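PDB 6JXG: beta-glucosidase from Chaetomella raphigera, which probably hydrolyses terminal, non-reducing beta-D-glucosyl residues with release of beta-D-glucose, as a secreted family 3 glycoside hydrolase of cellulose breakdown. Local coordinates for residues G50-C55 against A290-V295; S676-D679 against Q684-T687; G373-H378 against A458-G463. One frame throughout, in Å; residues are numbered along the deposited sequence.

Contact 1: G50-C55 against A290-V295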
ATOM      1  N   GLY A  50     -23.935  24.565  -7.078  1.00 19.58           N
ATOM      2  CA  GLY A  50     -23.370  24.519  -5.727  1.00 18.69           C
ATOM      3  C   GLY A  50     -22.118  23.653  -5.651  1.00 18.84           C
ATOM      4  O   GLY A  50     -21.786  23.086  -4.628  1.00 17.74           O
ATOM      5  N   LEU A  51     -21.430  23.479  -6.784  1.00 17.70           N
ATOM      6  CA  LEU A  51     -20.207  22.678  -6.791  1.00 16.15           C
ATOM      7  C   LEU A  51     -19.042  23.566  -6.361  1.00 14.77           C
ATOM      8  O   LEU A  51     -18.780  24.575  -7.018  1.00 15.03           O
ATOM      9  CB  LEU A  51     -19.940  22.204  -8.209  1.00 15.43           C
ATOM     10  CG  LEU A  51     -18.758  21.216  -8.363  1.00 15.23           C
ATOM     11  CD1 LEU A  51     -19.164  19.828  -7.826  1.00 14.85           C
ATOM     12  CD2 LEU A  51     -18.441  21.073  -9.837  1.00 15.56           C
ATOM     13  N   PRO A  52     -18.309  23.164  -5.336  1.00 16.55           N
ATOM     14  CA  PRO A  52     -17.124  23.972  -4.959  1.00 15.49           C
ATOM     15  C   PRO A  52     -15.980  23.828  -5.923  1.00 15.31           C
ATOM     16  O   PRO A  52     -16.059  23.080  -6.870  1.00 14.13           O
ATOM     17  CB  PRO A  52     -16.735  23.416  -3.607  1.00 16.93           C
ATOM     18  CG  PRO A  52     -17.067  21.945  -3.710  1.00 16.16           C
ATOM     19  CD  PRO A  52     -18.349  21.884  -4.591  1.00 16.21           C
ATOM     20  N   GLU A  53     -14.900  24.554  -5.643  1.00 15.29           N
ATOM     21  CA  GLU A  53     -13.666  24.378  -6.321  1.00 16.55           C
ATOM     22  C   GLU A  53     -13.085  23.024  -5.868  1.00 15.45           C
ATOM     23  O   GLU A  53     -12.385  22.955  -4.862  1.00 15.47           O
ATOM     24  CB  GLU A  53     -12.754  25.558  -5.998  1.00 17.84           C
ATOM     25  CG  GLU A  53     -11.425  25.582  -6.728  1.00 17.76           C
ATOM     26  CD  GLU A  53     -10.594  26.813  -6.425  1.00 19.57           C
ATOM     27  OE1 GLU A  53      -9.371  26.811  -6.586  1.00 18.64           O
ATOM     28  OE2 GLU A  53     -11.180  27.793  -6.048  1.00 21.95           O
ATOM     29  N   LEU A  54     -13.361  21.937  -6.593  1.00 15.08           N
ATOM     30  CA  LEU A  54     -12.977  20.602  -6.110  1.00 13.52           C
ATOM     31  C   LEU A  54     -11.490  20.502  -5.793  1.00 13.52           C
ATOM     32  O   LEU A  54     -10.653  20.896  -6.625  1.00 14.01           O
ATOM     33  CB  LEU A  54     -13.345  19.475  -7.073  1.00 13.94           C
ATOM     34  CG  LEU A  54     -14.861  19.341  -7.260  1.00 15.17           C
ATOM     35  CD1 LEU A  54     -15.140  18.477  -8.495  1.00 17.43           C
ATOM     36  CD2 LEU A  54     -15.496  18.682  -6.048  1.00 14.80           C
ATOM     37  N   CYS A  55     -11.182  19.930  -4.620  1.00 12.35           N
ATOM     38  CA  CYS A  55      -9.830  19.936  -4.047  1.00 13.11           C
ATOM     39  C   CYS A  55      -9.320  18.481  -4.074  1.00 12.45           C
ATOM     40  O   CYS A  55      -9.954  17.585  -3.461  1.00 11.39           O
ATOM     41  CB  CYS A  55      -9.864  20.471  -2.615  1.00 13.53           C
ATOM     42  SG  CYS A  55      -8.278  20.284  -1.700  1.00 15.25           S
ATOM     43  N   ALA A 290     -21.322  12.272 -10.130  1.00 12.50           N
ATOM     44  CA  ALA A 290     -21.847  11.086  -9.473  1.00 12.38           C
ATOM     45  C   ALA A 290     -21.004  10.750  -8.210  1.00 13.20           C
ATOM     46  O   ALA A 290     -21.546  10.403  -7.172  1.00 13.63           O
ATOM     47  CB  ALA A 290     -21.868   9.910 -10.416  1.00 13.03           C
ATOM     48  N   SER A 291     -19.697  10.761  -8.352  1.00 12.37           N
ATOM     49  CA  SER A 291     -18.801  10.439  -7.251  1.00 11.82           C
ATOM     50  C   SER A 291     -18.919  11.437  -6.085  1.00 12.01           C
ATOM     51  O   SER A 291     -18.930  11.072  -4.900  1.00 12.55           O
ATOM     52  CB  SER A 291     -17.375  10.409  -7.799  1.00 12.38           C
ATOM     53  OG  SER A 291     -17.165   9.171  -8.539  1.00 11.33           O
ATOM     54  N   TRP A 292     -19.053  12.701  -6.442  1.00 11.77           N
ATOM     55  CA  TRP A 292     -19.356  13.798  -5.496  1.00 12.17           C
ATOM     56  C   TRP A 292     -20.617  13.548  -4.678  1.00 11.70           C
ATOM     57  O   TRP A 292     -20.595  13.587  -3.419  1.00 10.29           O
ATOM     58  CB  TRP A 292     -19.443  15.119  -6.286  1.00 12.43           C
ATOM     59  CG  TRP A 292     -19.578  16.387  -5.490  1.00 13.42           C
ATOM     60  CD1 TRP A 292     -18.681  16.872  -4.598  1.00 13.24           C
ATOM     61  CD2 TRP A 292     -20.626  17.364  -5.574  1.00 13.40           C
ATOM     62  NE1 TRP A 292     -19.111  18.072  -4.099  1.00 14.83           N
ATOM     63  CE2 TRP A 292     -20.287  18.402  -4.702  1.00 13.87           C
ATOM     64  CE3 TRP A 292     -21.765  17.504  -6.376  1.00 13.99           C
ATOM     65  CZ2 TRP A 292     -21.047  19.490  -4.529  1.00 13.71           C
ATOM     66  CZ3 TRP A 292     -22.540  18.615  -6.186  1.00 14.67           C
ATOM     67  CH2 TRP A 292     -22.162  19.596  -5.265  1.00 14.63           C
ATOM     68  N   TYR A 293     -21.697  13.259  -5.395  1.00 11.19           N
ATOM     69  CA  TYR A 293     -22.974  12.937  -4.754  1.00 12.74           C
ATOM     70  C   TYR A 293     -22.907  11.610  -4.029  1.00 13.23           C
ATOM     71  O   TYR A 293     -23.479  11.484  -2.954  1.00 14.68           O
ATOM     72  CB  TYR A 293     -24.090  12.850  -5.767  1.00 11.85           C
ATOM     73  CG  TYR A 293     -24.545  14.167  -6.329  1.00 11.78           C
ATOM     74  CD1 TYR A 293     -25.103  15.113  -5.493  1.00 11.78           C
ATOM     75  CD2 TYR A 293     -24.457  14.461  -7.674  1.00 11.88           C
ATOM     76  CE1 TYR A 293     -25.535  16.311  -5.955  1.00 12.85           C
ATOM     77  CE2 TYR A 293     -24.918  15.696  -8.162  1.00 12.91           C
ATOM     78  CZ  TYR A 293     -25.463  16.600  -7.257  1.00 14.64           C
ATOM     79  OH  TYR A 293     -25.899  17.864  -7.637  1.00 16.72           O
ATOM     80  N   PHE A 294     -22.211  10.619  -4.613  1.00 13.82           N
ATOM     81  CA  PHE A 294     -22.127   9.273  -4.011  1.00 14.13           C
ATOM     82  C   PHE A 294     -21.596   9.261  -2.585  1.00 13.59           C
ATOM     83  O   PHE A 294     -22.184   8.643  -1.726  1.00 12.68           O
ATOM     84  CB  PHE A 294     -21.292   8.307  -4.886  1.00 13.45           C
ATOM     85  CG  PHE A 294     -21.246   6.913  -4.339  1.00 13.45           C
ATOM     86  CD1 PHE A 294     -20.250   6.525  -3.456  1.00 13.98           C
ATOM     87  CD2 PHE A 294     -22.242   6.036  -4.636  1.00 14.53           C
ATOM     88  CE1 PHE A 294     -20.223   5.250  -2.882  1.00 13.18           C
ATOM     89  CE2 PHE A 294     -22.204   4.731  -4.138  1.00 14.82           C
ATOM     90  CZ  PHE A 294     -21.170   4.352  -3.222  1.00 14.88           C
ATOM     91  N   VAL A 295     -20.529   9.984  -2.323  1.00 15.31           N
ATOM     92  CA  VAL A 295     -20.041  10.133  -0.960  1.00 16.04           C
ATOM     93  C   VAL A 295     -20.686  11.274  -0.146  1.00 16.03           C
ATOM     94  O   VAL A 295     -20.272  11.466   0.976  1.00 17.29           O
ATOM     95  CB  VAL A 295     -18.493  10.199  -0.860  1.00 18.49           C
ATOM     96  CG1 VAL A 295     -17.866   9.139  -1.753  1.00 18.71           C
ATOM     97  CG2 VAL A 295     -17.946  11.526  -1.212  1.00 19.22           C
TER
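The loop Gly50-Cys55 passes the last turn of helix 278-294 at side-chain distance, the closest CA atoms, those of Leu51 and Trp292, lying 9.0 Å apart, and no hydrogen bond joins the two backbones. The gap is filled by the indole of Trp292, which reaches out from the helix and supplies every contact that residues 290-295 make with this loop. With CG anti to the backbone N (chi1 -173°), the ring is carried off the helix toward Gly50, Leu51, Pro52 and Leu54. Leu51 CD1 sits over one face of the indole, 3.5 Å from the centroid of the six-membered ring and only 8° off its normal, a well-centred CH-pi contact. Of the two methyls of Leu51 it is CD1 that lands on the ring. Pro52 meets the indole obliquely from the opposing direction, its CD 3.6 Å from Trp292 CZ2. Leu54 adds a looser touch at the pyrrole end, where CD2 lies 3.9 Å from Trp292 CD1. At the far end of the ring Gly50 O stands near the indole plane, 3.6 Å from Trp292 CH2. Gly50 and Leu51 form a G1 beta bulge opposite Val46, with Gly50 at positive phi (69°). The loop leads into strand 55-57 of the sheet in the N-terminal, TIM-barrel-related domain; Leu54 also touches Ile288 and Leu51 touches Leu289, about one turn back along the helix, while Gln151 of strand 151-157 packs against Trp292. Because carbon-to-ring contacts make up nearly the whole interface, the loop and the helix end are joined by dispersion and shape; no hydrogen bond crosses between the segments, and the Gly50 carbonyl oxygen merely lies near the indole edge.

Contact 2: S676-D679 against Q684-T687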
ATOM      1  N   SER A 676     -11.008 -19.080  -8.819  1.00 16.43           N
ATOM      2  CA  SER A 676     -11.071 -18.981 -10.265  1.00 16.62           C
ATOM      3  C   SER A 676      -9.745 -18.625 -10.874  1.00 15.89           C
ATOM      4  O   SER A 676      -8.731 -18.263 -10.185  1.00 13.10           O
ATOM      5  CB  SER A 676     -12.068 -17.886 -10.661  1.00 16.32           C
ATOM      6  OG  SER A 676     -13.348 -18.209 -10.184  1.00 16.99           O
ATOM      7  N   TYR A 677      -9.740 -18.693 -12.173  1.00 16.18           N
ATOM      8  CA  TYR A 677      -8.598 -18.243 -12.963  1.00 15.86           C
ATOM      9  C   TYR A 677      -9.130 -17.574 -14.202  1.00 16.18           C
ATOM     10  O   TYR A 677     -10.287 -17.865 -14.633  1.00 15.35           O
ATOM     11  CB  TYR A 677      -7.644 -19.395 -13.289  1.00 18.15           C
ATOM     12  CG  TYR A 677      -8.228 -20.421 -14.280  1.00 19.01           C
ATOM     13  CD1 TYR A 677      -8.139 -20.231 -15.653  1.00 21.06           C
ATOM     14  CD2 TYR A 677      -8.928 -21.500 -13.815  1.00 21.19           C
ATOM     15  CE1 TYR A 677      -8.684 -21.133 -16.553  1.00 24.51           C
ATOM     16  CE2 TYR A 677      -9.478 -22.435 -14.696  1.00 23.76           C
ATOM     17  CZ  TYR A 677      -9.358 -22.259 -16.048  1.00 26.49           C
ATOM     18  OH  TYR A 677      -9.933 -23.218 -16.862  1.00 27.18           O
ATOM     19  N   TRP A 678      -8.311 -16.718 -14.792  1.00 15.04           N
ATOM     20  CA  TRP A 678      -8.641 -16.065 -16.049  1.00 16.26           C
ATOM     21  C   TRP A 678      -8.234 -16.916 -17.270  1.00 17.11           C
ATOM     22  O   TRP A 678      -7.038 -17.192 -17.473  1.00 17.67           O
ATOM     23  CB  TRP A 678      -7.956 -14.708 -16.172  1.00 15.45           C
ATOM     24  CG  TRP A 678      -8.354 -13.975 -17.392  1.00 15.58           C
ATOM     25  CD1 TRP A 678      -7.680 -13.973 -18.563  1.00 16.90           C
ATOM     26  CD2 TRP A 678      -9.534 -13.143 -17.615  1.00 15.85           C
ATOM     27  NE1 TRP A 678      -8.297 -13.138 -19.488  1.00 15.95           N
ATOM     28  CE2 TRP A 678      -9.442 -12.635 -18.934  1.00 15.54           C
ATOM     29  CE3 TRP A 678     -10.608 -12.735 -16.820  1.00 18.18           C
ATOM     30  CZ2 TRP A 678     -10.419 -11.812 -19.504  1.00 16.91           C
ATOM     31  CZ3 TRP A 678     -11.569 -11.891 -17.369  1.00 20.19           C
ATOM     32  CH2 TRP A 678     -11.454 -11.408 -18.724  1.00 17.73           C
ATOM     33  N   ASP A 679      -9.253 -17.292 -18.040  1.00 17.38           N
ATOM     34  CA  ASP A 679      -9.127 -18.090 -19.235  1.00 19.63           C
ATOM     35  C   ASP A 679      -9.080 -17.167 -20.452  1.00 21.51           C
ATOM     36  O   ASP A 679     -10.101 -16.475 -20.792  1.00 21.39           O
ATOM     37  CB  ASP A 679     -10.339 -19.007 -19.373  1.00 21.83           C
ATOM     38  CG  ASP A 679     -10.205 -19.944 -20.595  1.00 23.76           C
ATOM     39  OD1 ASP A 679      -9.135 -20.488 -20.802  1.00 25.94           O
ATOM     40  OD2 ASP A 679     -11.134 -20.003 -21.379  1.00 25.72           O
ATOM     41  N   GLN A 684     -12.683 -14.729 -20.026  1.00 21.85           N
ATOM     42  CA  GLN A 684     -13.472 -14.597 -18.846  1.00 21.05           C
ATOM     43  C   GLN A 684     -12.887 -15.386 -17.675  1.00 18.83           C
ATOM     44  O   GLN A 684     -12.023 -16.241 -17.853  1.00 18.50           O
ATOM     45  CB  GLN A 684     -14.881 -15.125 -19.118  1.00 24.25           C
ATOM     46  CG  GLN A 684     -15.029 -16.617 -19.293  1.00 26.35           C
ATOM     47  CD  GLN A 684     -16.389 -16.961 -19.939  1.00 32.42           C
ATOM     48  OE1 GLN A 684     -17.360 -17.331 -19.289  1.00 34.29           O
ATOM     49  NE2 GLN A 684     -16.453 -16.771 -21.221  1.00 33.37           N
ATOM     50  N   TRP A 685     -13.426 -15.143 -16.504  1.00 19.20           N
ATOM     51  CA  TRP A 685     -13.012 -15.923 -15.301  1.00 20.66           C
ATOM     52  C   TRP A 685     -13.643 -17.295 -15.360  1.00 22.09           C
ATOM     53  O   TRP A 685     -14.840 -17.383 -15.623  1.00 19.54           O
ATOM     54  CB  TRP A 685     -13.459 -15.224 -14.042  1.00 19.75           C
ATOM     55  CG  TRP A 685     -12.603 -14.012 -13.741  1.00 18.36           C
ATOM     56  CD1 TRP A 685     -12.865 -12.702 -14.064  1.00 19.80           C
ATOM     57  CD2 TRP A 685     -11.335 -14.025 -13.082  1.00 17.79           C
ATOM     58  NE1 TRP A 685     -11.806 -11.887 -13.623  1.00 19.56           N
ATOM     59  CE2 TRP A 685     -10.851 -12.677 -13.044  1.00 16.98           C
ATOM     60  CE3 TRP A 685     -10.548 -15.040 -12.541  1.00 17.18           C
ATOM     61  CZ2 TRP A 685      -9.647 -12.340 -12.501  1.00 17.10           C
ATOM     62  CZ3 TRP A 685      -9.310 -14.699 -11.975  1.00 18.23           C
ATOM     63  CH2 TRP A 685      -8.889 -13.330 -11.932  1.00 17.70           C
ATOM     64  N   VAL A 686     -12.856 -18.353 -15.138  1.00 21.86           N
ATOM     65  CA  VAL A 686     -13.430 -19.679 -15.030  1.00 21.88           C
ATOM     66  C   VAL A 686     -13.241 -20.229 -13.606  1.00 20.86           C
ATOM     67  O   VAL A 686     -12.176 -20.097 -13.024  1.00 16.76           O
ATOM     68  CB  VAL A 686     -12.823 -20.603 -16.094  1.00 22.99           C
ATOM     69  CG1 VAL A 686     -13.333 -22.030 -15.919  1.00 24.88           C
ATOM     70  CG2 VAL A 686     -13.252 -20.148 -17.496  1.00 24.12           C
ATOM     71  N   THR A 687     -14.278 -20.841 -13.080  1.00 20.56           N
ATOM     72  CA  THR A 687     -14.189 -21.608 -11.845  1.00 23.29           C
ATOM     73  C   THR A 687     -14.146 -23.108 -12.115  1.00 24.85           C
ATOM     74  O   THR A 687     -15.162 -23.651 -12.543  1.00 24.23           O
ATOM     75  CB  THR A 687     -15.409 -21.373 -10.983  1.00 23.10           C
ATOM     76  OG1 THR A 687     -15.672 -19.966 -10.964  1.00 23.79           O
ATOM     77  CG2 THR A 687     -15.160 -21.858  -9.542  1.00 22.76           C
TER
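Trp685 and Val686 on one strand, and Trp678 on the other, bury the most surface here, and the two tryptophans meet edge to face. The edge of the Trp678 six-membered ring is turned toward the face of the Trp685 five-membered ring, with centroids 4.9 Å apart and planes at 82°. Trp678 CE3 is the atom that touches, 3.5 Å from Trp685 NE1. A chi1 of -176° swings the indole of Trp678 to the side of its own carbonyl carbon, where one face of the ring also lies over the backbone of Gln684. The benzene side of Trp685 leans the other way along the partner strand, bringing CE3 to 3.3 Å from Tyr677 C and close to Ser676 CB as well.

These residues belong to a two-stranded antiparallel beta hairpin, 677-679 with 684-686, in the fibronectin type III-like domain. Trp678 and Trp685 form its non-hydrogen-bonded pair. Tyr677 with Val686 and Asp679 with Gln684 are the hydrogen-bonded pairs flanking it, each closed by two backbone bonds; the shortest runs from Val686 N to Tyr677 O at 2.7 Å. On the face opposite the tryptophans, Val686 CB lies over one face of the Tyr677 ring, toward its rim, 4.2 Å from the centroid. Val686 CG1 continues to the phenol end, whereas CG2 turns to Asp679 CB at 3.6 Å, so the valine bridges two residues of the other strand. At the open end of the hairpin Thr687 OG1 donates to Ser676 OG over 3.0 Å, and that serine oxygen is also bonded to Arg672 O. Helix 175-182 of the N-terminal domain packs on the hairpin: His179 stacks with Trp678 and touches Trp685, Tyr677 touches Arg176, and Glu180 accepts the Trp678 backbone N-H through OE2.

Contact 3: G373-H378 against A458-G463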
ATOM      1  N   GLY A 373      12.958  13.717   1.116  1.00 13.77           N
ATOM      2  CA  GLY A 373      14.014  13.300   0.183  1.00 13.12           C
ATOM      3  C   GLY A 373      15.391  13.224   0.801  1.00 14.55           C
ATOM      4  O   GLY A 373      16.366  13.761   0.272  1.00 14.30           O
ATOM      5  N   CYS A 374      15.513  12.483   1.873  1.00 15.35           N
ATOM      6  CA  CYS A 374      16.788  12.060   2.382  1.00 15.99           C
ATOM      7  C   CYS A 374      16.558  10.854   3.305  1.00 16.64           C
ATOM      8  O   CYS A 374      15.418  10.647   3.822  1.00 15.59           O
ATOM      9  CB  CYS A 374      17.435  13.225   3.197  1.00 17.69           C
ATOM     10  SG  CYS A 374      16.651  13.628   4.773  1.00 17.87           S
ATOM     11  N   ASP A 375      17.655  10.151   3.648  1.00 14.71           N
ATOM     12  CA  ASP A 375      17.611   9.071   4.652  1.00 14.85           C
ATOM     13  C   ASP A 375      18.578   9.443   5.772  1.00 17.72           C
ATOM     14  O   ASP A 375      19.666   8.879   5.880  1.00 19.23           O
ATOM     15  CB  ASP A 375      17.990   7.745   4.005  1.00 14.76           C
ATOM     16  CG  ASP A 375      17.924   6.550   4.963  1.00 14.82           C
ATOM     17  OD1 ASP A 375      17.272   6.649   5.987  1.00 13.98           O
ATOM     18  OD2 ASP A 375      18.610   5.527   4.709  1.00 15.88           O
ATOM     19  N   THR A 376      18.195  10.429   6.544  1.00 16.20           N
ATOM     20  CA  THR A 376      19.036  11.034   7.577  1.00 14.94           C
ATOM     21  C   THR A 376      18.235  10.991   8.854  1.00 14.26           C
ATOM     22  O   THR A 376      17.046  11.352   8.876  1.00 14.10           O
ATOM     23  CB  THR A 376      19.375  12.488   7.222  1.00 14.74           C
ATOM     24  OG1 THR A 376      20.102  12.468   6.007  1.00 13.72           O
ATOM     25  CG2 THR A 376      20.281  13.097   8.279  1.00 15.26           C
ATOM     26  N   GLY A 377      18.851  10.566   9.939  1.00 12.75           N
ATOM     27  CA  GLY A 377      18.096  10.233  11.110  1.00 13.42           C
ATOM     28  C   GLY A 377      17.034   9.120  10.915  1.00 12.41           C
ATOM     29  O   GLY A 377      17.052   8.392   9.929  1.00 14.33           O
ATOM     30  N   HIS A 378      16.149   8.999  11.906  1.00 13.73           N
ATOM     31  CA  HIS A 378      15.103   8.003  11.927  1.00 12.73           C
ATOM     32  C   HIS A 378      14.230   8.021  10.703  1.00 12.61           C
ATOM     33  O   HIS A 378      13.740   9.055  10.318  1.00 12.57           O
ATOM     34  CB  HIS A 378      14.255   8.127  13.149  1.00 12.54           C
ATOM     35  CG  HIS A 378      13.397   6.936  13.340  1.00 13.36           C
ATOM     36  ND1 HIS A 378      13.904   5.654  13.293  1.00 12.97           N
ATOM     37  CD2 HIS A 378      12.060   6.815  13.496  1.00 12.68           C
ATOM     38  CE1 HIS A 378      12.905   4.799  13.461  1.00 13.56           C
ATOM     39  NE2 HIS A 378      11.783   5.478  13.567  1.00 13.44           N
ATOM     40  N   ALA A 458      20.786  -3.918  -0.626  1.00 13.17           N
ATOM     41  CA  ALA A 458      21.695  -3.776   0.503  1.00 13.30           C
ATOM     42  C   ALA A 458      21.231  -2.663   1.436  1.00 13.21           C
ATOM     43  O   ALA A 458      20.734  -1.637   0.954  1.00 14.64           O
ATOM     44  CB  ALA A 458      23.088  -3.460  -0.040  1.00 13.58           C
ATOM     45  N   PRO A 459      21.470  -2.788   2.748  1.00 13.22           N
ATOM     46  CA  PRO A 459      21.200  -1.642   3.617  1.00 13.39           C
ATOM     47  C   PRO A 459      21.868  -0.318   3.187  1.00 13.65           C
ATOM     48  O   PRO A 459      22.976  -0.315   2.640  1.00 13.18           O
ATOM     49  CB  PRO A 459      21.716  -2.113   4.981  1.00 13.93           C
ATOM     50  CG  PRO A 459      21.547  -3.579   4.956  1.00 14.18           C
ATOM     51  CD  PRO A 459      21.935  -3.947   3.547  1.00 13.43           C
ATOM     52  N   TRP A 460      21.148   0.802   3.356  1.00 13.79           N
ATOM     53  CA  TRP A 460      21.658   2.112   3.033  1.00 12.48           C
ATOM     54  C   TRP A 460      22.652   2.547   4.097  1.00 13.71           C
ATOM     55  O   TRP A 460      22.728   1.963   5.201  1.00 13.85           O
ATOM     56  CB  TRP A 460      20.430   3.085   2.989  1.00 14.26           C
ATOM     57  CG  TRP A 460      19.732   3.098   1.668  1.00 14.74           C
ATOM     58  CD1 TRP A 460      19.455   2.022   0.853  1.00 14.68           C
ATOM     59  CD2 TRP A 460      19.351   4.263   0.938  1.00 15.98           C
ATOM     60  NE1 TRP A 460      18.897   2.437  -0.304  1.00 14.94           N
ATOM     61  CE2 TRP A 460      18.823   3.811  -0.303  1.00 17.74           C
ATOM     62  CE3 TRP A 460      19.457   5.646   1.185  1.00 16.98           C
ATOM     63  CZ2 TRP A 460      18.358   4.700  -1.289  1.00 17.22           C
ATOM     64  CZ3 TRP A 460      18.991   6.527   0.192  1.00 16.35           C
ATOM     65  CH2 TRP A 460      18.433   6.043  -0.998  1.00 17.38           C
ATOM     66  N   ASN A 461      23.342   3.654   3.874  1.00 13.59           N
ATOM     67  CA  ASN A 461      24.178   4.232   4.940  1.00 15.73           C
ATOM     68  C   ASN A 461      25.225   3.233   5.522  1.00 15.28           C
ATOM     69  O   ASN A 461      25.501   3.285   6.666  1.00 17.33           O
ATOM     70  CB  ASN A 461      23.332   4.872   6.044  1.00 15.33           C
ATOM     71  CG  ASN A 461      22.541   6.069   5.535  1.00 15.65           C
ATOM     72  OD1 ASN A 461      22.890   6.639   4.531  1.00 15.43           O
ATOM     73  ND2 ASN A 461      21.510   6.444   6.232  1.00 13.89           N
ATOM     74  N   ASN A 462      25.762   2.341   4.690  1.00 17.64           N
ATOM     75  CA  ASN A 462      26.745   1.380   5.148  1.00 19.51           C
ATOM     76  C   ASN A 462      26.220   0.559   6.321  1.00 17.86           C
ATOM     77  O   ASN A 462      26.943   0.222   7.226  1.00 16.43           O
ATOM     78  CB  ASN A 462      28.040   2.117   5.521  1.00 21.80           C
ATOM     79  CG  ASN A 462      28.640   2.829   4.331  1.00 25.76           C
ATOM     80  OD1 ASN A 462      28.827   2.215   3.305  1.00 29.58           O
ATOM     81  ND2 ASN A 462      28.879   4.112   4.437  1.00 33.29           N
ATOM     82  N   GLY A 463      24.947   0.200   6.266  1.00 17.20           N
ATOM     83  CA  GLY A 463      24.301  -0.441   7.379  1.00 17.27           C
ATOM     84  C   GLY A 463      24.927  -1.810   7.648  1.00 16.02           C
ATOM     85  O   GLY A 463      25.114  -2.210   8.789  1.00 15.68           O
TER
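In the C-terminal domain of this family 3 glycoside hydrolase, two loops meet beside the central mixed sheet: loop 373-378, which follows strand 351-355, and loop 458-463, which runs into helix 463-471. The single hydrogen bond between them goes from Asn461 ND2 to the backbone Asp375 O, 3.1 Å long and nearly straight at 164°. The acceptor lies almost in the amide plane of Asn461, while the donor is tilted 21° out of the carbonyl plane. The first torsion of Asp375, fully extended from N to CG (chi1 -178°), sends the carboxylate across to Trp460. There OD2 rests 3.5 Å from Trp460 CB and, at an oblique angle, near the six-membered side of the indole, with Asp375 CB 3.8 Å from Trp460 CE3. OD2 is hydrogen-bonded to Thr437 OG1, a partner for the carboxylate of this buried aspartate. Cys374, next to Asp375, is disulfide-bonded to Cys369. Strand 431-438 lies alongside: Trp460 pairs by backbone with Thr437 and packs on Ala438, and Asn461 also touches Thr437. The loop ahead of helix 463-471 is thus laid against this strand, with Asp375 reaching in from the 373-378 loop.

Going from the N terminus, contact 1 opens first and closes the longest loop: 234 residues, with most of the N-terminal domain's helices and strands, separate 50-55 from the end of helix 278-294. Contact 3 follows in the C-terminal domain, closing a 79-residue excursion between two loops near strand 431-438. Contact 2 comes last and is local, four residues turning one hairpin strand into the next in the fibronectin type III-like domain. The three stand in series, none nested or crossing, and their centres are 37 to 44 Å apart. Contacts 2 and 3 lie on opposite sides of the chain's centre, and around contact 2 helix 175-182 of the N-terminal domain meets the hairpin.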